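Local coordinates for small TOPRIM domain protein (Geobacillus stearothermophilus, PDB 2FCJ), which is of unknown function but carries a Toprim domain, a domain shared with topoisomerases and primases, consistent with a role in nucleic acid metabolism, at residues V30-N33 with G34-D38; R67-F70 with R71-F74. All coordinates share one frame; numbering follows the deposited sequence.

Contact 1 (V30-N33 with G34-D38); sequences VCTN and GTISD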
loop_
_atom_site.group_PDB
_atom_site.type_symbol
_atom_site.label_atom_id
_atom_site.label_comp_id
_atom_site.label_asym_id
_atom_site.label_seq_id
_atom_site.Cartn_x
_atom_site.Cartn_y
_atom_site.Cartn_z
ATOM N N VAL A 30 1.908 2.649 -6.223
ATOM C CA VAL A 30 3.320 2.831 -6.460
ATOM C C VAL A 30 4.055 1.627 -5.900
ATOM O O VAL A 30 3.825 1.204 -4.756
ATOM C CB VAL A 30 3.829 4.103 -5.752
ATOM C CG1 VAL A 30 5.343 4.237 -5.904
ATOM C CG2 VAL A 30 3.086 5.338 -6.278
ATOM N N CYS A 31 4.897 1.024 -6.719
ATOM C CA CYS A 31 5.749 -0.056 -6.276
ATOM C C CYS A 31 7.190 0.423 -6.125
ATOM O O CYS A 31 7.737 1.053 -7.032
ATOM C CB CYS A 31 5.651 -1.207 -7.270
ATOM S SG CYS A 31 6.656 -2.641 -6.863
ATOM N N THR A 32 7.793 0.198 -4.969
ATOM C CA THR A 32 9.165 0.661 -4.770
ATOM C C THR A 32 10.167 -0.269 -5.448
ATOM O O THR A 32 11.337 0.077 -5.599
ATOM C CB THR A 32 9.519 0.781 -3.280
ATOM O OG1 THR A 32 9.458 -0.509 -2.665
ATOM C CG2 THR A 32 8.535 1.718 -2.578
ATOM N N ASN A 33 9.717 -1.466 -5.815
ATOM C CA ASN A 33 10.571 -2.436 -6.481
ATOM C C ASN A 33 11.735 -2.827 -5.600
ATOM O O ASN A 33 12.873 -2.921 -6.073
ATOM C CB ASN A 33 11.087 -1.862 -7.802
ATOM C CG ASN A 33 10.016 -1.815 -8.864
ATOM O OD1 ASN A 33 9.236 -2.755 -9.014
ATOM N ND2 ASN A 33 9.966 -0.716 -9.604
ATOM N N GLY A 34 11.445 -3.097 -4.334
ATOM C CA GLY A 34 12.480 -3.365 -3.348
ATOM C C GLY A 34 12.792 -2.113 -2.559
ATOM O O GLY A 34 11.885 -1.360 -2.197
ATOM N N THR A 35 14.073 -1.857 -2.317
ATOM C CA THR A 35 14.470 -0.647 -1.609
ATOM C C THR A 35 14.308 0.588 -2.484
ATOM O O THR A 35 14.368 0.512 -3.711
ATOM C CB THR A 35 15.926 -0.728 -1.129
ATOM O OG1 THR A 35 16.791 -0.898 -2.259
ATOM C CG2 THR A 35 16.101 -1.894 -0.174
ATOM N N ILE A 36 14.117 1.730 -1.834
ATOM C CA ILE A 36 13.979 3.014 -2.509
ATOM C C ILE A 36 14.878 4.002 -1.778
ATOM O O ILE A 36 14.976 3.972 -0.553
ATOM C CB ILE A 36 12.507 3.513 -2.478
ATOM C CG1 ILE A 36 12.384 4.919 -3.077
ATOM C CG2 ILE A 36 11.958 3.493 -1.052
ATOM C CD1 ILE A 36 10.954 5.313 -3.465
ATOM N N SER A 37 15.612 4.813 -2.530
ATOM C CA SER A 37 16.507 5.760 -1.898
ATOM C C SER A 37 15.729 6.821 -1.147
ATOM O O SER A 37 14.589 7.175 -1.501
ATOM C CB SER A 37 17.378 6.449 -2.937
ATOM O OG SER A 37 16.574 7.254 -3.779
ATOM N N ASP A 38 16.379 7.388 -0.144
ATOM C CA ASP A 38 15.803 8.519 0.555
ATOM C C ASP A 38 15.385 9.605 -0.436
ATOM O O ASP A 38 14.336 10.224 -0.281
ATOM C CB ASP A 38 16.796 9.106 1.552
ATOM C CG ASP A 38 16.979 8.249 2.796
ATOM O OD1 ASP A 38 16.272 7.235 2.997
ATOM O OD2 ASP A 38 17.798 8.674 3.639
HETATM O O HOH W 1 12.700 2.111 -5.563
#
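Thr32 and Gly34 meet through one short hydrogen bond, from Thr32 OG1 to the carbonyl O of Gly34, 2.6 Å long. The hydroxyl is the donor and lies in the carbonyl plane, with a C=O...donor angle of 146°. Thr32 holds OG1 between its own backbone N and carbonyl carbon (chi1 63°), and this turns the hydroxyl toward the chain that follows. The methyl branch goes the other way and meets Ile36: Thr32 CG2 lies 4.1 Å from Ile36 CG2. The two side chains cross at about a right angle, a light apolar touch. A water sits in the same bend and donates to Thr35 O at 3.0 Å. Its approach to Thr32 O is too short for a sound bond, so a bridge between the two carbonyls is doubtful. Replacing Thr32 with valine would probably leave the Gly34 carbonyl without its hydroxyl donor and the bend less firmly fixed.

The backbone sets this up. Asn33 takes a positive phi, and Gly34 follows with another (97°). A CB on Gly34 would run into Asn33 O, so only glycine fits these backbone angles comfortably. Further out, the backbone of Thr32 pairs with Val10 and that of Gly34 with Glu11, while the Thr32 side chain rests on Ile9 of strand 6-10. Ile36 packs on Leu66 of helix 61-73. Ser37 is the N-cap of helix 38-47, its OG bonded to Arg40 N.

The arrangement is a strand-to-helix connection of the parallel Toprim sheet, leading from edge strand 28-31 into helix 38-47. Its chemistry centres on one carbonyl oxygen: the Thr32 hydroxyl serves Gly34 O, so the bend is held by a polar bond with little apolar contact within it.

Contact 2 (R67-F70 with R71-F74); sequences RRQF and RRMF
Gln69 O receives two backbone N-H groups, from Met73 N at 2.8 Å and, weakly, from Arg72 N at 3.2 Å. The Met73 bond is the sound alpha-helical one, with an N-H...O angle of 154°. This is the C-terminal end of helix 61-73, the crossover helix of a beta-alpha-beta unit in the Toprim fold. Phe74 leaves helical geometry, yet its N still bonds to Phe70 O.

Outside the backbone, Arg71 folds back over the preceding turn. Its chain bends at chi3 (-60°) and lays one guanidinium face over Arg68 CA and Arg67 O. The contact is by packing, with Arg71 NH2 3.9 Å from Arg68 CB. Arg72 also bends at chi3, but in the opposite sense, and brings NH2 to 3.8 Å from Gln69 CG. Its NH1 forms a salt bridge with Asp38 OD2, and Gln69 NE2 bonds to Ile36 O and Asp38 OD1.

On the buried side, Phe70 and Phe74 point the same way, and both touch Leu41 of helix 38-47. Their planes are near parallel but slid apart, with ring centroids 5.7 Å apart. The rings approach most closely at Phe70 CE2 and Phe74 CD2, 3.6 Å.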
loop_
_atom_site.group_PDB
_atom_site.type_symbol
_atom_site.label_atom_id
_atom_site.label_comp_id
_atom_site.label_asym_id
_atom_site.label_seq_id
_atom_site.Cartn_x
_atom_site.Cartn_y
_atom_site.Cartn_z
ATOM N N ARG A 67 9.030 0.398 6.433
ATOM C CA ARG A 67 8.217 1.222 7.325
ATOM C C ARG A 67 9.063 2.225 8.093
ATOM O O ARG A 67 8.663 3.382 8.267
ATOM C CB ARG A 67 7.427 0.374 8.310
ATOM C CG ARG A 67 6.333 -0.430 7.665
ATOM C CD ARG A 67 5.390 -0.931 8.717
ATOM N NE ARG A 67 4.505 -1.941 8.169
ATOM C CZ ARG A 67 3.430 -1.663 7.437
ATOM N NH1 ARG A 67 3.091 -0.401 7.202
ATOM N NH2 ARG A 67 2.677 -2.653 6.969
ATOM N N ARG A 68 10.224 1.794 8.567
ATOM C CA ARG A 68 11.089 2.669 9.332
ATOM C C ARG A 68 11.568 3.840 8.481
ATOM O O ARG A 68 11.592 4.986 8.939
ATOM C CB ARG A 68 12.286 1.889 9.865
ATOM C CG ARG A 68 13.127 2.729 10.810
ATOM C CD ARG A 68 14.206 1.907 11.469
ATOM N NE ARG A 68 14.907 1.104 10.480
ATOM C CZ ARG A 68 15.589 -0.000 10.755
ATOM N NH1 ARG A 68 15.707 -0.424 12.008
ATOM N NH2 ARG A 68 16.186 -0.659 9.775
ATOM N N GLN A 69 11.913 3.550 7.228
ATOM C CA GLN A 69 12.327 4.601 6.306
ATOM C C GLN A 69 11.193 5.602 6.107
ATOM O O GLN A 69 11.412 6.820 6.084
ATOM C CB GLN A 69 12.736 3.997 4.972
ATOM C CG GLN A 69 13.347 5.011 4.051
ATOM C CD GLN A 69 13.619 4.452 2.691
ATOM O OE1 GLN A 69 13.045 3.432 2.293
ATOM N NE2 GLN A 69 14.489 5.128 1.948
ATOM N N PHE A 70 9.983 5.087 5.925
ATOM C CA PHE A 70 8.833 5.957 5.732
ATOM C C PHE A 70 8.543 6.825 6.951
ATOM O O PHE A 70 8.125 7.967 6.811
ATOM C CB PHE A 70 7.584 5.164 5.325
ATOM C CG PHE A 70 7.450 4.962 3.831
ATOM C CD1 PHE A 70 8.360 4.194 3.128
ATOM C CD2 PHE A 70 6.436 5.578 3.116
ATOM C CE1 PHE A 70 8.238 4.015 1.741
ATOM C CE2 PHE A 70 6.314 5.396 1.739
ATOM C CZ PHE A 70 7.220 4.618 1.063
ATOM N N ARG A 71 8.686 6.269 8.149
ATOM C CA ARG A 71 8.406 7.055 9.345
ATOM C C ARG A 71 9.348 8.257 9.441
ATOM O O ARG A 71 8.957 9.332 9.914
ATOM C CB ARG A 71 8.481 6.178 10.593
ATOM C CG ARG A 71 7.300 5.236 10.748
ATOM C CD ARG A 71 7.182 4.760 12.180
ATOM N NE ARG A 71 8.397 4.061 12.581
ATOM C CZ ARG A 71 8.593 2.760 12.417
ATOM N NH1 ARG A 71 7.631 2.011 11.898
ATOM N NH2 ARG A 71 9.729 2.200 12.824
ATOM N N ARG A 72 10.550 8.088 8.881
ATOM C CA ARG A 72 11.584 9.125 8.883
ATOM C C ARG A 72 11.420 10.101 7.707
ATOM O O ARG A 72 11.523 11.315 7.885
ATOM C CB ARG A 72 12.971 8.469 8.876
ATOM C CG ARG A 72 14.154 9.431 8.753
ATOM C CD ARG A 72 15.504 8.710 8.902
ATOM N NE ARG A 72 15.652 7.594 7.969
ATOM C CZ ARG A 72 16.087 7.710 6.712
ATOM N NH1 ARG A 72 16.445 8.897 6.244
ATOM N NH2 ARG A 72 16.178 6.637 5.929
ATOM N N MET A 73 11.177 9.568 6.511
ATOM C CA MET A 73 11.184 10.382 5.273
ATOM C C MET A 73 9.794 10.862 4.812
ATOM O O MET A 73 9.682 11.819 4.041
ATOM C CB MET A 73 11.850 9.599 4.129
ATOM C CG MET A 73 13.317 9.245 4.348
ATOM S SD MET A 73 14.387 10.696 4.368
ATOM C CE MET A 73 13.978 11.482 2.799
ATOM N N PHE A 74 8.758 10.114 5.177
ATOM C CA PHE A 74 7.436 10.328 4.579
ATOM C C PHE A 74 6.394 10.068 5.654
ATOM O O PHE A 74 5.586 9.161 5.535
ATOM C CB PHE A 74 7.271 9.360 3.412
ATOM C CG PHE A 74 6.148 9.712 2.442
ATOM C CD1 PHE A 74 5.227 10.728 2.705
ATOM C CD2 PHE A 74 6.003 8.982 1.269
ATOM C CE1 PHE A 74 4.187 11.010 1.786
ATOM C CE2 PHE A 74 4.976 9.252 0.382
ATOM C CZ PHE A 74 4.083 10.274 0.634
#

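In the fold
From the N terminus, strand 6-10 and helix 13-22 come first, and the chain then enters edge strand 28-31. Contact 1 closes the turn that leaves this strand and leads to helix 38-47. The chain next passes through strand 52-56 to helix 61-73, where contact 2 closes the last turns before strand 78-80. Both are local and lie in series, neither nested nor crossed. The centres of contact 1 and contact 2 are about 12 Å apart, yet the two contacts touch. Polar bonds from Gln69 and Arg72 join them. These bonds fasten the start of helix 38-47 to the end of helix 61-73.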